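Local coordinates for putative nucleotide sugar epimerase/ dehydratase (Bordetella bronchiseptica, PDB 2Q1S), which binds NADH in a Rossmann fold and probably acts as a nucleotide-sugar epimerase or dehydratase in the biosynthesis of lipopolysaccharide O-antigen, at residues D90-L93 with A94-Q97; L133-R136 with L137-F140; P314-P317 with W318-S321. All blocks are in the same frame, centred on the assembly; numbering follows the deposited sequence. Where two conformers were deposited one is given.

Interaction 1. Residues D90-L93 with A94-Q97; sequences DALL and ASLQ
The flat groups that L92 and L93 bring to S95 and L96 are peptide carbonyls, met in different ways. The S95 hydroxyl reaches the L92 carbonyl only 15° from its plane, with OG 2.7 Å from L92 O. The L93 carbonyl is instead met over a face: L96 N lies 3.2 Å from L93 O and 65° out of the carbonyl plane. Within 94-97, the side-chain amide of Q97 holds S95 O in its own plane, NE2 to O 3.0 Å. The oblique L96 bond comes where the pairing shifts from four residues back to three. Before it, regular helical bonds run from A94 N to D90 O (2.9 Å) and from S95 N to A91 O (3.0 Å).

Serine suits this place because its short side chain can fold back on its own helix. With chi1 at 82°, OG stands between the backbone N and the carbonyl carbon, a position from which it turns back to L92 O, which also receives weak bonds from the amides of S95 and L96. The leucines supply the apolar side: L93 CD2 comes within 4.3 Å of L96 CD1, and L96 CG is 3.5 Å from L92 O.

Helix 90-95 belongs to the connection between strands 80-83 and 102-105 of the parallel part of the Rossmann sheet, a beta-alpha-beta crossover. L92 packs on V63 and L96 on H61, both of strand 59-63, and L93 lies near I87, which binds NADH. D90 OD1 forms a salt bridge with K132 of the neighbouring helix 128-137.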
loop_
_atom_site.group_PDB
_atom_site.type_symbol
_atom_site.label_atom_id
_atom_site.label_comp_id
_atom_site.label_asym_id
_atom_site.label_seq_id
_atom_site.Cartn_x
_atom_site.Cartn_y
_atom_site.Cartn_z
ATOM N N ASP A 90 9.072 1.497 -17.846
ATOM C CA ASP A 90 9.619 2.861 -17.811
ATOM C C ASP A 90 9.620 3.556 -19.175
ATOM O O ASP A 90 9.238 4.715 -19.263
ATOM C CB ASP A 90 11.036 2.858 -17.235
ATOM C CG ASP A 90 11.041 2.606 -15.727
ATOM O OD1 ASP A 90 10.000 2.900 -15.074
ATOM O OD2 ASP A 90 12.084 2.125 -15.225
ATOM N N ALA A 91 10.027 2.846 -20.212
ATOM C CA ALA A 91 10.024 3.427 -21.560
ATOM C C ALA A 91 8.621 3.825 -21.973
ATOM O O ALA A 91 8.399 4.947 -22.482
ATOM C CB ALA A 91 10.591 2.434 -22.548
ATOM N N LEU A 92 7.662 2.928 -21.755
ATOM C CA LEU A 92 6.277 3.233 -22.140
ATOM C C LEU A 92 5.802 4.481 -21.417
ATOM O O LEU A 92 5.294 5.410 -22.027
ATOM C CB LEU A 92 5.324 2.041 -21.919
ATOM C CG LEU A 92 3.858 2.349 -22.279
ATOM C CD1 LEU A 92 3.542 2.456 -23.754
ATOM C CD2 LEU A 92 2.940 1.334 -21.636
ATOM N N LEU A 93 5.975 4.512 -20.096
ATOM C CA LEU A 93 5.595 5.655 -19.316
ATOM C C LEU A 93 6.246 6.959 -19.815
ATOM O O LEU A 93 5.552 7.962 -19.968
ATOM C CB LEU A 93 5.883 5.398 -17.832
ATOM C CG LEU A 93 4.926 4.426 -17.121
ATOM C CD1 LEU A 93 5.643 3.895 -15.845
ATOM C CD2 LEU A 93 3.529 5.003 -16.811
ATOM N N ALA A 94 7.553 6.937 -20.108
ATOM C CA ALA A 94 8.212 8.175 -20.529
ATOM C C ALA A 94 7.709 8.624 -21.912
ATOM O O ALA A 94 7.746 9.828 -22.219
ATOM C CB ALA A 94 9.711 8.007 -20.540
ATOM N N SER A 95 7.230 7.661 -22.707
ATOM C CA SER A 95 6.718 7.920 -24.056
ATOM C C SER A 95 5.347 8.566 -24.058
ATOM O O SER A 95 4.970 9.150 -25.081
ATOM C CB SER A 95 6.683 6.645 -24.937
ATOM O OG SER A 95 5.518 5.858 -24.679
ATOM N N LEU A 96 4.591 8.425 -22.970
ATOM C CA LEU A 96 3.230 8.949 -22.925
ATOM C C LEU A 96 3.239 10.467 -23.070
ATOM O O LEU A 96 4.091 11.162 -22.498
ATOM C CB LEU A 96 2.528 8.550 -21.628
ATOM C CG LEU A 96 2.280 7.044 -21.450
ATOM C CD1 LEU A 96 1.504 6.795 -20.155
ATOM C CD2 LEU A 96 1.516 6.462 -22.632
ATOM N N GLN A 97 2.271 10.965 -23.841
ATOM C CA GLN A 97 2.131 12.393 -24.127
ATOM C C GLN A 97 0.866 12.905 -23.437
ATOM O O GLN A 97 -0.040 12.131 -23.186
ATOM C CB GLN A 97 2.027 12.616 -25.636
ATOM C CG GLN A 97 3.298 12.229 -26.433
ATOM C CD GLN A 97 4.533 12.880 -25.847
ATOM O OE1 GLN A 97 4.690 14.108 -25.915
ATOM N NE2 GLN A 97 5.412 12.071 -25.252
#

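Interaction 2. Residues L133-R136 with L137-F140; sequences LYER and LKHF
K138 reaches back along the end of helix 128-137 to E135, and its side chain can be followed atom by atom. CB sits 3.5 Å from Y134 O, and CG lies equally near E135 O. CD and CE then run beside the E135 carboxylate, the two side chains pointing the same way. At the tip NZ forms a salt bridge, 2.8 Å from E135 OE1 on its syn side and more weakly 3.0 Å from OE2. The lysine is extended beyond CG, whereas E135 bends at chi2 (63°), which brings its carboxylate to the ammonium.

One residue after E135, R136 offers a guanidinium face to F140: CE1 stands 3.9 Å above its centre, with the two planes 77° apart. The F140 ring in turn has R136 O over one face. Here the chain leaves the helix through a type I turn, L137 to F140, closed by F140 N on L137 O (2.9 Å). On the buried side, L137 CD1 packs against L133 CG at 3.9 Å, and leucine suits this position facing V103 and V146 of the sheet.

E135 and R136 both have partners beyond the turn: E135 OE1 also bonds to Y195 OH, and R136 NH2 to L96 O. P119 of the second subunit packs on E135 and K138. The salt bridge, with Y195 OH as a second partner of OE1, probably stabilises the charged forms of E135 and K138.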
loop_
_atom_site.group_PDB
_atom_site.type_symbol
_atom_site.label_atom_id
_atom_site.label_comp_id
_atom_site.label_asym_id
_atom_site.label_seq_id
_atom_site.Cartn_x
_atom_site.Cartn_y
_atom_site.Cartn_z
ATOM N N LEU A 133 1.711 4.831 -12.852
ATOM C CA LEU A 133 0.803 5.535 -13.760
ATOM C C LEU A 133 0.562 6.935 -13.253
ATOM O O LEU A 133 0.703 7.940 -13.995
ATOM C CB LEU A 133 -0.504 4.733 -13.884
ATOM C CG LEU A 133 -1.552 5.460 -14.767
ATOM C CD1 LEU A 133 -1.140 5.632 -16.230
ATOM C CD2 LEU A 133 -2.874 4.735 -14.652
ATOM N N TYR A 134 0.149 7.067 -11.992
ATOM C CA TYR A 134 -0.189 8.359 -11.420
ATOM C C TYR A 134 1.016 9.297 -11.429
ATOM O O TYR A 134 0.898 10.506 -11.687
ATOM C CB TYR A 134 -0.712 8.168 -10.008
ATOM C CG TYR A 134 -2.130 7.622 -9.930
ATOM C CD1 TYR A 134 -2.835 7.226 -11.100
ATOM C CD2 TYR A 134 -2.769 7.490 -8.698
ATOM C CE1 TYR A 134 -4.142 6.767 -11.010
ATOM C CE2 TYR A 134 -4.057 7.009 -8.582
ATOM C CZ TYR A 134 -4.749 6.627 -9.744
ATOM O OH TYR A 134 -6.047 6.160 -9.635
ATOM N N GLU A 135 2.198 8.741 -11.154
ATOM C CA GLU A 135 3.421 9.546 -11.151
ATOM C C GLU A 135 3.696 10.163 -12.528
ATOM O O GLU A 135 4.144 11.308 -12.631
ATOM C CB GLU A 135 4.602 8.688 -10.681
ATOM C CG GLU A 135 5.924 9.426 -10.535
ATOM C CD GLU A 135 5.948 10.540 -9.482
ATOM O OE1 GLU A 135 5.004 10.765 -8.673
ATOM O OE2 GLU A 135 6.964 11.272 -9.525
ATOM N N ARG A 136 3.420 9.397 -13.571
ATOM C CA ARG A 136 3.541 9.903 -14.942
ATOM C C ARG A 136 2.465 10.935 -15.301
ATOM O O ARG A 136 2.789 11.933 -15.993
ATOM C CB ARG A 136 3.555 8.780 -15.964
ATOM C CG ARG A 136 3.797 9.276 -17.419
ATOM C CD ARG A 136 5.081 10.088 -17.561
ATOM N NE ARG A 136 5.228 10.596 -18.937
ATOM C CZ ARG A 136 5.665 11.818 -19.232
ATOM N NH1 ARG A 136 6.043 12.644 -18.265
ATOM N NH2 ARG A 136 5.762 12.205 -20.501
ATOM N N LEU A 137 1.225 10.688 -14.868
ATOM C CA LEU A 137 0.087 11.557 -15.217
ATOM C C LEU A 137 0.070 12.863 -14.436
ATOM O O LEU A 137 -0.667 13.782 -14.811
ATOM C CB LEU A 137 -1.244 10.843 -15.038
ATOM C CG LEU A 137 -1.557 9.574 -15.824
ATOM C CD1 LEU A 137 -2.887 9.059 -15.357
ATOM C CD2 LEU A 137 -1.549 9.843 -17.353
ATOM N N LYS A 138 0.887 13.000 -13.380
ATOM C CA LYS A 138 0.592 14.019 -12.360
ATOM C C LYS A 138 0.686 15.449 -12.816
ATOM O O LYS A 138 0.095 16.295 -12.156
ATOM C CB LYS A 138 1.431 13.868 -11.086
ATOM C CG LYS A 138 2.908 14.215 -11.178
ATOM C CD LYS A 138 3.536 13.748 -9.854
ATOM C CE LYS A 138 4.962 14.134 -9.556
ATOM N NZ LYS A 138 5.392 13.457 -8.225
ATOM N N HIS A 139 1.458 15.705 -13.875
ATOM C CA HIS A 139 1.610 17.069 -14.386
ATOM C C HIS A 139 0.900 17.255 -15.730
ATOM O O HIS A 139 0.986 18.331 -16.329
ATOM C CB HIS A 139 3.089 17.523 -14.464
ATOM C CG HIS A 139 3.776 17.573 -13.131
ATOM N ND1 HIS A 139 3.204 18.164 -12.021
ATOM C CD2 HIS A 139 4.976 17.096 -12.729
ATOM C CE1 HIS A 139 4.028 18.051 -10.995
ATOM N NE2 HIS A 139 5.104 17.392 -11.390
ATOM N N PHE A 140 0.180 16.229 -16.194
ATOM C CA PHE A 140 -0.617 16.371 -17.432
ATOM C C PHE A 140 -1.800 17.333 -17.234
ATOM O O PHE A 140 -2.496 17.318 -16.199
ATOM C CB PHE A 140 -1.166 15.021 -17.889
ATOM C CG PHE A 140 -0.151 14.118 -18.561
ATOM C CD1 PHE A 140 1.210 14.401 -18.507
ATOM C CD2 PHE A 140 -0.579 12.945 -19.210
ATOM C CE1 PHE A 140 2.131 13.545 -19.135
ATOM C CE2 PHE A 140 0.300 12.108 -19.815
ATOM C CZ PHE A 140 1.660 12.396 -19.782
HETATM O O HOH W 1 7.922 13.703 -8.296
HETATM O O HOH W 2 3.504 14.534 -15.500
#

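Interaction 3. Residues P314-P317 with W318-S321; sequences PKRP and WDNS
W318 lays its indole over R316; with P317, which separates them in sequence, they bury the most surface in this turn. R316 CB points at the six-membered ring, 3.6 Å from its centroid and 18° off the normal, a CH-pi contact over the face. CG runs on past the rim, 3.6 Å from W318 CZ2, so the aliphatic part of the arginine does the touching. W318 CG stands between the backbone N and the carbonyl carbon (chi1 46°), which swings the indole over R316. P317 adds CD, 3.8 Å from W318 CZ3, approaching obliquely.

P317 and W318 take the central backbone angles of a type I turn, in which the fixed phi of proline fits the second position. D319 N closes it on R316 O at 3.0 Å. D319 OD2 in turn accepts R316 N at 2.7 Å on the anti side, so two bonds join the same residues in opposite directions.

K315 CD lies 3.6 Å from N320 ND2, the side chains crossing at about a right angle. N320 ties this exposed loop to V255 O and T257 N, its side chain about 7 Å from that of R258, which binds UDP in another structure of this protein.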
loop_
_atom_site.group_PDB
_atom_site.type_symbol
_atom_site.label_atom_id
_atom_site.label_comp_id
_atom_site.label_asym_id
_atom_site.label_seq_id
_atom_site.Cartn_x
_atom_site.Cartn_y
_atom_site.Cartn_z
ATOM N N PRO A 314 -31.556 -23.988 2.439
ATOM C CA PRO A 314 -32.194 -22.722 2.787
ATOM C C PRO A 314 -31.186 -21.738 3.403
ATOM O O PRO A 314 -30.346 -22.129 4.227
ATOM C CB PRO A 314 -33.249 -23.141 3.831
ATOM C CG PRO A 314 -32.667 -24.350 4.467
ATOM C CD PRO A 314 -31.986 -25.081 3.331
ATOM N N LYS A 315 -31.254 -20.473 3.002
ATOM C CA LYS A 315 -30.380 -19.462 3.581
ATOM C C LYS A 315 -30.836 -19.107 5.009
ATOM O O LYS A 315 -32.005 -18.818 5.223
ATOM C CB LYS A 315 -30.380 -18.217 2.694
ATOM C CG LYS A 315 -29.506 -17.092 3.191
ATOM C CD LYS A 315 -29.690 -15.836 2.299
ATOM C CE LYS A 315 -31.031 -15.137 2.587
ATOM N NZ LYS A 315 -31.433 -14.222 1.489
ATOM N N ARG A 316 -29.894 -19.084 5.950
ATOM C CA ARG A 316 -30.244 -18.755 7.343
ATOM C C ARG A 316 -29.647 -17.388 7.743
ATOM O O ARG A 316 -28.780 -16.899 7.037
ATOM C CB ARG A 316 -29.763 -19.879 8.281
ATOM C CG ARG A 316 -30.477 -21.239 8.086
ATOM C CD ARG A 316 -31.882 -21.237 8.573
ATOM N NE ARG A 316 -32.377 -22.622 8.682
ATOM C CZ ARG A 316 -33.416 -23.144 8.037
ATOM N NH1 ARG A 316 -34.187 -22.416 7.236
ATOM N NH2 ARG A 316 -33.719 -24.427 8.229
ATOM N N PRO A 317 -30.159 -16.749 8.832
ATOM C CA PRO A 317 -29.626 -15.409 9.203
ATOM C C PRO A 317 -28.109 -15.293 9.427
ATOM O O PRO A 317 -27.531 -14.234 9.170
ATOM C CB PRO A 317 -30.418 -15.077 10.481
ATOM C CG PRO A 317 -31.709 -15.801 10.293
ATOM C CD PRO A 317 -31.246 -17.138 9.737
ATOM N N TRP A 318 -27.465 -16.371 9.867
ATOM C CA TRP A 318 -26.005 -16.383 10.062
ATOM C C TRP A 318 -25.211 -16.593 8.804
ATOM O O TRP A 318 -23.997 -16.406 8.825
ATOM C CB TRP A 318 -25.609 -17.439 11.103
ATOM C CG TRP A 318 -26.256 -18.792 10.945
ATOM C CD1 TRP A 318 -25.700 -19.878 10.315
ATOM C CD2 TRP A 318 -27.548 -19.212 11.418
ATOM N NE1 TRP A 318 -26.570 -20.941 10.388
ATOM C CE2 TRP A 318 -27.715 -20.565 11.037
ATOM C CE3 TRP A 318 -28.594 -18.569 12.092
ATOM C CZ2 TRP A 318 -28.878 -21.302 11.340
ATOM C CZ3 TRP A 318 -29.759 -19.308 12.416
ATOM C CH2 TRP A 318 -29.895 -20.660 12.021
ATOM N N ASP A 319 -25.859 -16.946 7.695
ATOM C CA ASP A 319 -25.104 -17.243 6.477
ATOM C C ASP A 319 -24.504 -16.017 5.803
ATOM O O ASP A 319 -23.556 -16.139 5.023
ATOM C CB ASP A 319 -25.943 -18.022 5.480
ATOM C CG ASP A 319 -26.174 -19.449 5.918
ATOM O OD1 ASP A 319 -25.214 -20.091 6.398
ATOM O OD2 ASP A 319 -27.312 -19.924 5.793
ATOM N N ASN A 320 -25.061 -14.844 6.064
ATOM C CA ASN A 320 -24.558 -13.640 5.384
ATOM C C ASN A 320 -24.408 -12.405 6.287
ATOM O O ASN A 320 -24.201 -11.284 5.782
ATOM C CB ASN A 320 -25.412 -13.322 4.145
ATOM C CG ASN A 320 -25.242 -14.349 3.038
ATOM O OD1 ASN A 320 -24.249 -14.330 2.310
ATOM N ND2 ASN A 320 -26.217 -15.248 2.904
ATOM N N SER A 321 -24.463 -12.630 7.599
ATOM C CA SER A 321 -24.313 -11.570 8.593
ATOM C C SER A 321 -22.951 -10.882 8.498
ATOM O O SER A 321 -22.767 -9.783 9.015
ATOM C CB SER A 321 -24.509 -12.136 9.998
ATOM O OG SER A 321 -23.538 -13.124 10.288
HETATM O O HOH W 3 -27.547 -22.551 5.985
HETATM O O HOH W 4 -28.474 -14.836 5.230
#

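Overall arrangement
Interactions 1 and 2 are partly buried, both at helix ends on the cofactor-binding Rossmann sheet, and they touch: R136 of 133-140 reaches carbonyls of 90-97, while F140 packs near Q97. Their leucines face neighbouring strands, so apolar packing accompanies the hydrogen bonding. Interaction 1 relies on a hydroxyl and backbone amides, whereas interaction 2 adds an aromatic-guanidinium contact and a salt bridge, the latter beside the second subunit. Interaction 3 is different in place and character. It lies on the other side of the chain's centre, its nearest atoms about 30 Å from interaction 2, in a surface loop where a tryptophan, a proline and an aspartate shape a turn without help from a hydrophobic interior.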